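Local coordinates for protein mandelate racemase/muconate lactonizing enzyme (Jannaschia sp., PDB 4J3Z) that probably catalyses a metal-assisted isomerase or lyase reaction of the enolase superfamily, beginning with proton abstraction beside a carboxylate, its substrate not being established, at residues T52-D57 with F92-G97; P244-V249 with I255-G260; A320-G325 with G355-P360. One frame throughout, in Å; residues are numbered along the deposited sequence.

Interaction 1. Residues T52-D57 with F92-G97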
# COMPACT_ATOMS: atom_id res chain seq x y z
N THR D 52 -39.13 7.28 -22.40
CA THR D 52 -40.33 6.43 -22.44
C THR D 52 -40.10 5.17 -23.28
O THR D 52 -40.65 4.12 -22.97
CB THR D 52 -41.65 7.13 -22.91
OG1 THR D 52 -41.63 7.37 -24.32
CG2 THR D 52 -41.97 8.40 -22.15
N HIS D 53 -39.29 5.29 -24.33
CA HIS D 53 -38.96 4.14 -25.16
C HIS D 53 -37.92 3.23 -24.50
O HIS D 53 -37.95 2.02 -24.69
CB HIS D 53 -38.51 4.58 -26.55
CG HIS D 53 -39.56 5.36 -27.29
ND1 HIS D 53 -39.50 6.73 -27.44
CD2 HIS D 53 -40.67 4.96 -27.94
CE1 HIS D 53 -40.54 7.14 -28.14
NE2 HIS D 53 -41.27 6.08 -28.45
N VAL D 54 -37.02 3.82 -23.71
CA VAL D 54 -36.10 3.03 -22.88
C VAL D 54 -36.86 2.25 -21.78
O VAL D 54 -36.63 1.05 -21.61
CB VAL D 54 -35.00 3.91 -22.25
CG1 VAL D 54 -34.38 3.21 -21.04
CG2 VAL D 54 -33.93 4.25 -23.28
N ILE D 55 -37.75 2.94 -21.07
CA ILE D 55 -38.49 2.35 -19.94
C ILE D 55 -39.44 1.27 -20.43
O ILE D 55 -39.53 0.20 -19.84
CB ILE D 55 -39.27 3.40 -19.10
CG1 ILE D 55 -38.32 4.44 -18.50
CG2 ILE D 55 -40.03 2.73 -17.97
CD1 ILE D 55 -38.94 5.82 -18.28
N HIS D 56 -40.14 1.54 -21.53
CA HIS D 56 -40.96 0.50 -22.16
C HIS D 56 -40.13 -0.68 -22.68
O HIS D 56 -40.59 -1.81 -22.66
CB HIS D 56 -41.81 1.08 -23.30
CG HIS D 56 -43.21 1.43 -22.90
ND1 HIS D 56 -43.64 2.74 -22.78
CD2 HIS D 56 -44.26 0.65 -22.56
CE1 HIS D 56 -44.91 2.75 -22.40
NE2 HIS D 56 -45.31 1.49 -22.26
N ASP D 57 -38.90 -0.40 -23.13
CA ASP D 57 -37.99 -1.46 -23.58
C ASP D 57 -37.60 -2.40 -22.43
O ASP D 57 -37.73 -3.62 -22.57
CB ASP D 57 -36.74 -0.85 -24.24
CG ASP D 57 -35.98 -1.83 -25.12
OD1 ASP D 57 -35.42 -2.81 -24.59
OD2 ASP D 57 -35.94 -1.61 -26.36
N PHE D 92 -30.61 1.22 -16.19
CA PHE D 92 -30.88 0.71 -14.85
C PHE D 92 -31.69 1.71 -14.03
O PHE D 92 -32.49 1.31 -13.17
CB PHE D 92 -29.59 0.30 -14.15
CG PHE D 92 -29.75 -0.91 -13.28
CD1 PHE D 92 -30.24 -2.11 -13.80
CD2 PHE D 92 -29.38 -0.88 -11.94
CE1 PHE D 92 -30.38 -3.24 -13.01
CE2 PHE D 92 -29.50 -2.00 -11.14
CZ PHE D 92 -30.00 -3.18 -11.67
N GLY D 93 -31.49 3.00 -14.30
CA GLY D 93 -32.38 4.04 -13.79
C GLY D 93 -33.82 3.76 -14.20
O GLY D 93 -34.75 3.98 -13.42
N ALA D 94 -33.99 3.28 -15.42
CA ALA D 94 -35.30 2.85 -15.90
C ALA D 94 -35.82 1.66 -15.06
O ALA D 94 -36.96 1.67 -14.60
CB ALA D 94 -35.24 2.49 -17.38
N PHE D 95 -34.96 0.67 -14.85
CA PHE D 95 -35.29 -0.49 -14.02
C PHE D 95 -35.75 -0.11 -12.62
O PHE D 95 -36.68 -0.74 -12.08
CB PHE D 95 -34.10 -1.46 -13.93
CG PHE D 95 -34.33 -2.59 -12.96
CD1 PHE D 95 -35.07 -3.70 -13.34
CD2 PHE D 95 -33.83 -2.52 -11.66
CE1 PHE D 95 -35.31 -4.73 -12.44
CE2 PHE D 95 -34.07 -3.54 -10.76
CZ PHE D 95 -34.81 -4.64 -11.15
N SER D 96 -35.10 0.88 -12.02
CA SER D 96 -35.34 1.25 -10.63
C SER D 96 -36.79 1.66 -10.43
O SER D 96 -37.46 1.16 -9.52
CB SER D 96 -34.42 2.38 -10.20
OG SER D 96 -33.11 2.18 -10.70
N GLY D 97 -37.26 2.55 -11.29
CA GLY D 97 -38.66 2.97 -11.29
C GLY D 97 -39.58 1.77 -11.22
O GLY D 97 -40.43 1.67 -10.34
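Two helices come close here, with Ile55 and Ala94 facing each other at a CA to CA distance of only 5.2 Å, a spacing that leaves room for little more than a methyl group. Ala94 supplies just that. Its CB points at segment 52-57 and meets two neighbouring side chains at once, lying 3.8 Å from CG1 of Val54 and 3.8 Å from CG1 of Ile55. The two branches reach the methyl in different ways. Val54 swings CG1 opposite its backbone N (chi1 160°), a turn that carries this methyl to the partner helix, while Ile55 presents the methylene CG1 at the root of its longer branch. All three residues are buried and no hydrogen bond joins the segments, so the contact is purely apolar. Ala94 also touches Met51 and Val58, and with Val54 and Ile55 these make the four-residue diamond of a knobs-into-holes packing, in which alanine is the knob. Further along the same helix, Ser96 OG bonds back to Phe92 O at 2.7 Å. The buried hydroxyl is thus satisfied within its own helix; Phe92 O also takes the Ser96 N-H, from the opposite face of its plane. The contact is one layer of the N-terminal domain: beyond it Ile55 lies on strands 4-12 and 24-31 through Leu7, Ile9, Leu25 and Val27, Phe95, its CB directed away from segment 52-57, packs on helix 71-80, and Val54 packs on Val46 of a second subunit, whose His53 stacks on His53.

Interaction 2. Residues P244-V249 with I255-G260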
# COMPACT_ATOMS: atom_id res chain seq x y z
N PRO D 244 -11.72 7.81 -7.62
CA PRO D 244 -10.41 7.73 -6.97
C PRO D 244 -9.93 9.06 -6.42
O PRO D 244 -8.92 9.10 -5.73
CB PRO D 244 -9.47 7.25 -8.09
CG PRO D 244 -10.38 6.58 -9.08
CD PRO D 244 -11.65 7.37 -9.03
N GLY D 245 -10.64 10.14 -6.73
CA GLY D 245 -10.27 11.46 -6.26
C GLY D 245 -10.89 11.83 -4.92
O GLY D 245 -10.54 12.86 -4.34
N LEU D 246 -11.81 11.00 -4.44
CA LEU D 246 -12.42 11.21 -3.13
C LEU D 246 -11.40 11.05 -2.01
O LEU D 246 -11.41 11.81 -1.05
CB LEU D 246 -13.60 10.27 -2.89
CG LEU D 246 -14.87 10.57 -3.68
CD1 LEU D 246 -16.00 9.65 -3.27
CD2 LEU D 246 -15.28 12.03 -3.58
N SER D 247 -10.53 10.05 -2.18
CA SER D 247 -9.46 9.71 -1.23
C SER D 247 -8.61 10.91 -0.76
O SER D 247 -8.46 11.10 0.43
CB SER D 247 -8.56 8.62 -1.84
OG SER D 247 -7.68 8.07 -0.88
N GLU D 248 -8.07 11.68 -1.70
CA GLU D 248 -7.23 12.85 -1.38
C GLU D 248 -8.00 13.98 -0.67
O GLU D 248 -7.43 14.71 0.15
CB GLU D 248 -6.53 13.39 -2.64
CG GLU D 248 -7.47 13.90 -3.73
CD GLU D 248 -6.85 13.88 -5.12
OE1 GLU D 248 -7.18 12.95 -5.91
OE2 GLU D 248 -6.03 14.77 -5.45
N VAL D 249 -9.27 14.12 -1.01
CA VAL D 249 -10.15 15.13 -0.44
C VAL D 249 -10.53 14.74 0.99
O VAL D 249 -10.45 15.57 1.91
CB VAL D 249 -11.42 15.28 -1.31
CG1 VAL D 249 -12.52 16.03 -0.58
CG2 VAL D 249 -11.10 15.95 -2.64
N ILE D 255 -14.08 17.14 7.33
CA ILE D 255 -15.52 17.17 7.04
C ILE D 255 -15.92 15.87 6.35
O ILE D 255 -15.39 15.57 5.29
CB ILE D 255 -15.91 18.34 6.12
CG1 ILE D 255 -15.53 19.69 6.76
CG2 ILE D 255 -17.40 18.30 5.81
CD1 ILE D 255 -15.48 20.83 5.76
N PRO D 256 -16.85 15.10 6.95
CA PRO D 256 -17.33 13.88 6.30
C PRO D 256 -17.72 14.10 4.84
O PRO D 256 -18.26 15.16 4.50
CB PRO D 256 -18.56 13.48 7.13
CG PRO D 256 -18.70 14.51 8.23
CD PRO D 256 -17.44 15.31 8.28
N ILE D 257 -17.43 13.13 3.97
CA ILE D 257 -17.69 13.27 2.54
C ILE D 257 -18.90 12.46 2.10
O ILE D 257 -18.89 11.23 2.18
CB ILE D 257 -16.46 12.94 1.65
CG1 ILE D 257 -15.19 13.63 2.18
CG2 ILE D 257 -16.71 13.35 0.20
CD1 ILE D 257 -15.16 15.14 2.05
N ALA D 258 -19.91 13.16 1.65
CA ALA D 258 -21.10 12.55 1.14
C ALA D 258 -21.21 12.62 -0.36
O ALA D 258 -20.80 13.55 -0.94
CB ALA D 258 -22.29 13.15 1.81
N THR D 259 -21.74 11.58 -0.97
CA THR D 259 -21.81 11.42 -2.40
C THR D 259 -22.72 10.29 -2.87
O THR D 259 -23.26 9.58 -2.11
CB THR D 259 -20.40 11.29 -2.98
OG1 THR D 259 -20.37 11.76 -4.30
CG2 THR D 259 -19.89 9.91 -2.90
N GLY D 260 -22.81 10.11 -4.16
CA GLY D 260 -23.53 9.02 -4.74
C GLY D 260 -24.89 9.21 -5.36
O GLY D 260 -25.48 8.27 -5.72
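A salt bridge from OE2 of Glu248 to Arg278 NE of a neighbouring subunit ties down the helix turn from which Leu246 and Val249 reach Ile257 and Thr259. In the strand, the Ile257 backbone bonds to Arg278 and Ile279 of its own chain, at the start of strand 279-280, while Pro256 and Ala258 bond to Tyr234 of strand 233-235. Between segments 244-249 and 255-260 no hydrogen bond passes, and every touch is between carbons. Ile257 divides its two branches between two helix residues. Its CD1, folded back by a chi2 of -69°, comes to 3.8 Å from CG1 of Val249, the two side chains crossing at about a right angle. Its CG2 lies more loosely at 4.3 Å from CD2 of Leu246. The other methyl of that leucine serves a different neighbour, for CD1 of Leu246 meets CG2 of Thr259 at 3.9 Å, tip to tip. Thr259 turns OG1 anti to its backbone N, which leaves CG2 flanked by N and the carbonyl carbon and offers the helix a methyl. Ile257 and Thr259 point toward the helix while Ala258 points away, as alternation along a strand requires. A forked leucine suits a place that must cover two strand residues, and beta-branched side chains suit an extended backbone. Strand 233-235, helix 246-252 and strand 257-259 form a beta-alpha-beta unit of the barrel. The chemistry implies that apolar packing joins helix to strand here, while the strand keeps its hydrogen bonding for its neighbours in the sheet.

Interaction 3. Residues A320-G325 with G355-P360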
# COMPACT_ATOMS: atom_id res chain seq x y z
N ALA D 320 -40.42 5.71 -1.49
CA ALA D 320 -39.42 4.64 -1.59
C ALA D 320 -38.21 4.87 -0.69
O ALA D 320 -37.76 3.95 -0.02
CB ALA D 320 -38.99 4.45 -3.04
N ASN D 321 -37.69 6.10 -0.69
CA ASN D 321 -36.66 6.53 0.27
C ASN D 321 -37.09 6.30 1.69
O ASN D 321 -36.33 5.77 2.50
CB ASN D 321 -36.36 8.03 0.14
CG ASN D 321 -35.81 8.41 -1.21
OD1 ASN D 321 -35.21 7.58 -1.91
ND2 ASN D 321 -36.01 9.67 -1.59
N VAL D 322 -38.31 6.72 2.01
CA VAL D 322 -38.77 6.73 3.40
C VAL D 322 -38.80 5.31 3.92
O VAL D 322 -38.30 5.05 5.01
CB VAL D 322 -40.12 7.46 3.56
CG1 VAL D 322 -40.86 7.01 4.82
CG2 VAL D 322 -39.91 8.96 3.57
N HIS D 323 -39.34 4.41 3.11
CA HIS D 323 -39.45 3.00 3.47
C HIS D 323 -38.09 2.31 3.61
O HIS D 323 -37.89 1.55 4.55
CB HIS D 323 -40.31 2.27 2.45
CG HIS D 323 -41.77 2.50 2.64
ND1 HIS D 323 -42.55 1.70 3.45
CD2 HIS D 323 -42.60 3.44 2.12
CE1 HIS D 323 -43.80 2.13 3.42
NE2 HIS D 323 -43.86 3.18 2.62
N LEU D 324 -37.18 2.56 2.67
CA LEU D 324 -35.81 2.07 2.81
C LEU D 324 -35.16 2.67 4.06
O LEU D 324 -34.38 2.00 4.74
CB LEU D 324 -34.98 2.38 1.56
CG LEU D 324 -33.45 2.29 1.61
CD1 LEU D 324 -32.99 0.89 1.97
CD2 LEU D 324 -32.84 2.73 0.30
N GLY D 325 -35.49 3.93 4.34
CA GLY D 325 -34.95 4.64 5.49
C GLY D 325 -35.42 4.07 6.81
O GLY D 325 -34.70 4.10 7.81
N GLY D 355 -39.69 18.14 11.72
CA GLY D 355 -38.34 17.70 11.33
C GLY D 355 -38.12 16.20 11.13
O GLY D 355 -37.00 15.77 10.81
N PHE D 356 -39.17 15.40 11.33
CA PHE D 356 -39.09 13.94 11.23
C PHE D 356 -40.26 13.37 10.43
O PHE D 356 -41.34 13.97 10.36
CB PHE D 356 -39.08 13.30 12.63
CG PHE D 356 -37.76 13.42 13.36
CD1 PHE D 356 -37.41 14.60 14.02
CD2 PHE D 356 -36.87 12.36 13.39
CE1 PHE D 356 -36.19 14.73 14.69
CE2 PHE D 356 -35.65 12.47 14.06
CZ PHE D 356 -35.31 13.65 14.72
N VAL D 357 -40.03 12.20 9.83
CA VAL D 357 -41.08 11.43 9.17
C VAL D 357 -41.29 10.18 9.98
O VAL D 357 -40.32 9.57 10.44
CB VAL D 357 -40.66 11.00 7.74
CG1 VAL D 357 -41.89 10.63 6.91
CG2 VAL D 357 -39.85 12.08 7.06
N ALA D 358 -42.55 9.78 10.18
CA ALA D 358 -42.86 8.56 10.91
C ALA D 358 -43.04 7.43 9.91
O ALA D 358 -43.55 7.65 8.81
CB ALA D 358 -44.12 8.74 11.75
N ALA D 359 -42.62 6.23 10.30
CA ALA D 359 -42.80 5.04 9.48
C ALA D 359 -44.26 4.87 9.05
O ALA D 359 -45.14 4.79 9.90
CB ALA D 359 -42.32 3.81 10.23
N PRO D 360 -44.52 4.85 7.72
CA PRO D 360 -45.88 4.74 7.18
C PRO D 360 -46.62 3.45 7.58
O PRO D 360 -45.99 2.47 8.01
CB PRO D 360 -45.66 4.81 5.66
CG PRO D 360 -44.33 5.46 5.49
CD PRO D 360 -43.51 4.99 6.65
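Pro360 is laid against two successive helix residues, its CD and CG facing Val322 and its CG and CB facing the imidazole of His323, with CG shared. CD lies 3.8 Å from CG1 of Val322. On the other side, CG of Pro360 comes to 3.7 Å from NE2 of His323. The proline and imidazole cross obliquely, and CD of Pro360 stands 4.3 Å above one face of the imidazole, displaced toward the rim, so the saturated ring lies over the NE2 and CE1 border rather than the middle. The imidazole gets there because CG of His323 is anti to the carbonyl carbon (chi1 -78°), which lets a side chain that leaves the helix to one side swing its far edge to the proline. The CB of Val322 is directed toward segment 355-360, and besides its proline-facing CG1 it sends CG2 to CG1 of Val357 at 4.2 Å, a looser methyl contact. The imidazole cannot easily turn, for ND1 bonds to the backbone N of Trp115 and NE2 to Leu365 O, and its ring meets that of Trp115 with the planes about 25° apart. Replacing His323 by an alanine would probably leave Leu365 O and the Trp115 N-H without their partner and open a gap beside Pro360. Proline suits this place because its compact, apolar ring can lie against both valine and imidazole. Its carbonyl O bonds to Trp115 NE1. In the chain, helix 315-327 lies between barrel strands 306-307 and 334-336, consistent with the (beta/alpha)7beta barrel of the enolase superfamily; the later strand 356-358 adds antiparallel to strand 125-131 and packs on this helix.

Overall arrangement
All three contacts are largely buried and none has a hydrogen bond between its segments, yet they serve different parts of the fold. Interaction 1 joins two helices of the N-terminal domain through a single alanine. Interactions 2 and 3 both set a helix against a strand of the same mixed sheet, about 26 Å apart between centres: the former within a parallel beta-alpha-beta unit, the latter at an antiparallel strand. Interaction 3 alone brings in an aromatic ring with polar partners, and its proline is partly exposed. Other subunits contact residues of the segments of interactions 1 and 2 but do not touch those of interaction 3, whose nearest atoms are about 7 Å from interaction 1.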